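Local coordinates for protein GTP cyclohydrolase 1 type 2 homolog (Staphylococcus aureus subsp. aureus, PDB 3LNL) that is of unknown function but belongs to the NIF3 family, binds zinc at a dinuclear metal centre and assembles into a toroid-shaped homohexamer capped by PII-like domains, at residues C49-V54 with I88-Q93. The protein carries 2 engineered substitutions. Residues are numbered along the deposited sequence; the frame is centred on the assembly and turned at random. Where two conformers were deposited one is given.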
ATOM      1  N   CYS B  49      21.887 -25.865  -3.490  1.00 12.45           N
ATOM      2  CA  CYS B  49      22.776 -26.473  -2.476  1.00 12.13           C
ATOM      3  C   CYS B  49      21.965 -27.428  -1.612  1.00 12.34           C
ATOM      4  O   CYS B  49      21.453 -27.027  -0.572  1.00 12.87           O
ATOM      5  CB  CYS B  49      23.378 -25.414  -1.600  1.00 12.49           C
ATOM      6  SG  CYS B  49      24.578 -26.142  -0.426  1.00 14.92           S
ATOM      7  N   THR B  50      21.756 -28.661  -2.105  1.00 12.03           N
ATOM      8  CA  THR B  50      20.997 -29.663  -1.383  1.00 11.66           C
ATOM      9  C   THR B  50      21.942 -30.380  -0.399  1.00 12.34           C
ATOM     10  O   THR B  50      23.201 -30.175  -0.424  1.00 10.52           O
ATOM     11  CB  THR B  50      20.436 -30.713  -2.329  1.00 12.79           C
ATOM     12  OG1 THR B  50      21.525 -31.434  -2.906  1.00 11.42           O
ATOM     13  CG2 THR B  50      19.566 -30.048  -3.444  1.00 10.17           C
ATOM     14  N   LEU B  51      21.388 -31.288   0.405  1.00 12.30           N
ATOM     15  CA  LEU B  51      22.246 -32.030   1.366  1.00 13.12           C
ATOM     16  C   LEU B  51      23.307 -32.848   0.641  1.00 13.07           C
ATOM     17  O   LEU B  51      24.474 -32.950   1.094  1.00 12.83           O
ATOM     18  CB  LEU B  51      21.430 -32.941   2.272  1.00 14.33           C
ATOM     19  CG  LEU B  51      22.101 -33.616   3.505  1.00 17.39           C
ATOM     20  CD1 LEU B  51      22.526 -32.600   4.495  1.00 15.03           C
ATOM     21  CD2 LEU B  51      21.106 -34.599   4.156  1.00 21.60           C
ATOM     22  N   GLU B  52      22.925 -33.469  -0.479  0.60 13.97           N
ATOM     23  CA  GLU B  52      23.889 -34.280  -1.256  0.60 13.06           C
ATOM     24  C   GLU B  52      25.042 -33.412  -1.758  0.60 12.52           C
ATOM     25  O   GLU B  52      26.187 -33.852  -1.766  0.60 12.44           O
ATOM     26  CB  GLU B  52      23.212 -35.041  -2.417  0.60 14.18           C
ATOM     27  CG  GLU B  52      22.296 -36.214  -1.945  0.60 16.21           C
ATOM     28  CD  GLU B  52      21.532 -36.947  -3.075  0.60 22.18           C
ATOM     29  OE1 GLU B  52      21.358 -36.416  -4.208  0.60 23.05           O
ATOM     30  OE2 GLU B  52      21.073 -38.087  -2.806  0.60 26.94           O
ATOM     31  N   VAL B  53      24.759 -32.159  -2.122  1.00 12.14           N
ATOM     32  CA  VAL B  53      25.821 -31.267  -2.586  1.00 11.66           C
ATOM     33  C   VAL B  53      26.817 -30.963  -1.437  1.00 12.41           C
ATOM     34  O   VAL B  53      28.037 -30.958  -1.641  1.00 12.24           O
ATOM     35  CB  VAL B  53      25.255 -29.987  -3.205  1.00 12.03           C
ATOM     36  CG1 VAL B  53      26.398 -28.919  -3.468  1.00 12.40           C
ATOM     37  CG2 VAL B  53      24.522 -30.350  -4.498  1.00 11.51           C
ATOM     38  N   VAL B  54      26.293 -30.754  -0.244  1.00 11.89           N
ATOM     39  CA  VAL B  54      27.121 -30.496   0.906  1.00 12.59           C
ATOM     40  C   VAL B  54      28.006 -31.732   1.195  1.00 13.74           C
ATOM     41  O   VAL B  54      29.203 -31.577   1.423  1.00 13.35           O
ATOM     42  CB  VAL B  54      26.286 -30.085   2.150  1.00 13.08           C
ATOM     43  CG1 VAL B  54      27.206 -29.791   3.337  1.00 10.57           C
ATOM     44  CG2 VAL B  54      25.402 -28.887   1.815  1.00  8.46           C
ATOM     45  N   ILE B  88      21.703 -26.287   6.423  1.00 10.93           N
ATOM     46  CA  ILE B  88      22.397 -25.099   6.879  1.00 11.16           C
ATOM     47  C   ILE B  88      23.305 -25.492   8.052  1.00 11.72           C
ATOM     48  O   ILE B  88      24.464 -25.052   8.145  1.00 12.80           O
ATOM     49  CB  ILE B  88      21.375 -24.016   7.285  1.00 11.49           C
ATOM     50  CG1 ILE B  88      20.605 -23.488   6.066  1.00 13.26           C
ATOM     51  CG2 ILE B  88      22.073 -22.872   8.061  1.00  9.37           C
ATOM     52  CD1 ILE B  88      19.273 -22.699   6.479  1.00 10.49           C
ATOM     53  N   ARG B  89      22.758 -26.288   8.979  1.00 11.70           N
ATOM     54  CA  ARG B  89      23.529 -26.805  10.120  1.00 11.45           C
ATOM     55  C   ARG B  89      24.735 -27.650   9.673  1.00 11.76           C
ATOM     56  O   ARG B  89      25.804 -27.550  10.246  1.00 11.97           O
ATOM     57  CB  ARG B  89      22.652 -27.621  11.089  1.00 10.97           C
ATOM     58  CG  ARG B  89      21.522 -26.790  11.762  1.00 10.38           C
ATOM     59  CD  ARG B  89      20.456 -27.642  12.418  1.00  8.69           C
ATOM     60  NE  ARG B  89      21.052 -28.532  13.405  1.00  9.29           N
ATOM     61  CZ  ARG B  89      21.408 -28.191  14.639  1.00 12.20           C
ATOM     62  NH1 ARG B  89      21.136 -26.976  15.169  1.00 11.38           N
ATOM     63  NH2 ARG B  89      21.972 -29.090  15.396  1.00  9.51           N
ATOM     64  N   LYS B  90      24.560 -28.462   8.644  1.00 11.14           N
ATOM     65  CA  LYS B  90      25.659 -29.269   8.173  1.00 13.15           C
ATOM     66  C   LYS B  90      26.784 -28.396   7.599  1.00 12.29           C
ATOM     67  O   LYS B  90      27.947 -28.682   7.854  1.00 11.54           O
ATOM     68  CB  LYS B  90      25.178 -30.341   7.180  1.00 13.33           C
ATOM     69  CG  LYS B  90      26.310 -31.368   6.799  1.00 19.32           C
ATOM     70  CD  LYS B  90      25.785 -32.778   6.675  1.00 22.69           C
ATOM     71  CE  LYS B  90      26.857 -33.855   6.656  1.00 26.12           C
ATOM     72  NZ  LYS B  90      26.162 -35.093   6.173  1.00 28.01           N
ATOM     73  N   LEU B  91      26.433 -27.336   6.866  1.00 12.21           N
ATOM     74  CA  LEU B  91      27.428 -26.378   6.313  1.00 12.25           C
ATOM     75  C   LEU B  91      28.245 -25.813   7.462  1.00 12.09           C
ATOM     76  O   LEU B  91      29.475 -25.815   7.447  1.00 12.35           O
ATOM     77  CB  LEU B  91      26.728 -25.231   5.532  1.00 11.40           C
ATOM     78  CG  LEU B  91      26.120 -25.655   4.198  1.00 11.74           C
ATOM     79  CD1 LEU B  91      25.039 -24.666   3.627  1.00 10.88           C
ATOM     80  CD2 LEU B  91      27.260 -25.908   3.179  1.00  7.11           C
ATOM     81  N   ILE B  92      27.524 -25.352   8.484  1.00 11.55           N
ATOM     82  CA  ILE B  92      28.156 -24.692   9.595  1.00 11.40           C
ATOM     83  C   ILE B  92      29.014 -25.661  10.392  1.00 11.74           C
ATOM     84  O   ILE B  92      30.144 -25.366  10.776  1.00 11.36           O
ATOM     85  CB  ILE B  92      27.107 -23.966  10.481  1.00  9.84           C
ATOM     86  CG1 ILE B  92      26.507 -22.811   9.677  1.00 12.05           C
ATOM     87  CG2 ILE B  92      27.770 -23.439  11.765  1.00 10.59           C
ATOM     88  CD1 ILE B  92      25.200 -22.154  10.298  1.00  6.78           C
ATOM     89  N   GLN B  93      28.496 -26.835  10.616  1.00 11.23           N
ATOM     90  CA  GLN B  93      29.199 -27.745  11.443  1.00 13.96           C
ATOM     91  C   GLN B  93      30.484 -28.258  10.774  1.00 14.80           C
ATOM     92  O   GLN B  93      31.433 -28.586  11.480  1.00 12.91           O
ATOM     93  CB  GLN B  93      28.277 -28.896  11.836  1.00 14.89           C
ATOM     94  CG  GLN B  93      27.340 -28.418  12.927  1.00 18.97           C
ATOM     95  CD  GLN B  93      26.531 -29.488  13.544  1.00 26.76           C
ATOM     96  OE1 GLN B  93      26.009 -30.346  12.836  1.00 29.68           O
ATOM     97  NE2 GLN B  93      26.328 -29.399  14.884  1.00 27.67           N
TER
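Val54, in the first turn of helix 51-60, is a worked example of how one branched residue can join two neighbouring helices. Its CB points at helix 83-93, and the CA atoms of Val54 and Leu91 are the nearest CA pair between the two segments, 6.8 Å apart. From CB the side chain forks. CG2, anti to the carbonyl carbon, meets a terminal methyl of Leu91, with Val54 CG2 3.8 Å from Leu91 CD2. CG1, anti to the backbone N (chi1 -179°), rests against that same methyl and also reaches the start of the lysine chain, Val54 CG1 lying 3.9 Å from Lys90 CG. The valine thus straddles two consecutive residues of the opposing helix, crossing Leu91 at about a right angle and Lys90 obliquely.

On one flank Leu51 adds a single methyl, crossing the lysine chain at about a right angle: chi1 -169° and chi2 65° together bring Leu51 CD1 to 3.9 Å from Lys90 CD. Lys90 therefore contributes its aliphatic stem, bent at chi2, while its NZ is hydrogen-bonded to Asn55 OD1, one residue further along the valine's own helix. On the other flank Leu91 CD1 looks toward Cys49 SG at a looser 4.3 Å, and both residues also touch Ile65 of strand 64-67. The start of helix 51-60 is capped by Thr50, whose OG1 accepts a weak bond from Val53 N at 3.4 Å. Ile92 and Gln93, on helix 83-93, meet a second subunit.

Cys49 lies about 8 Å from zinc ligand His69, side chain to side chain, yet the contact itself is apolar helix-helix packing, characteristic of an alpha/beta layer in which adjacent helices cover the five-stranded mixed sheet of the NIF3 fold that contains strands 43-46 and 64-67.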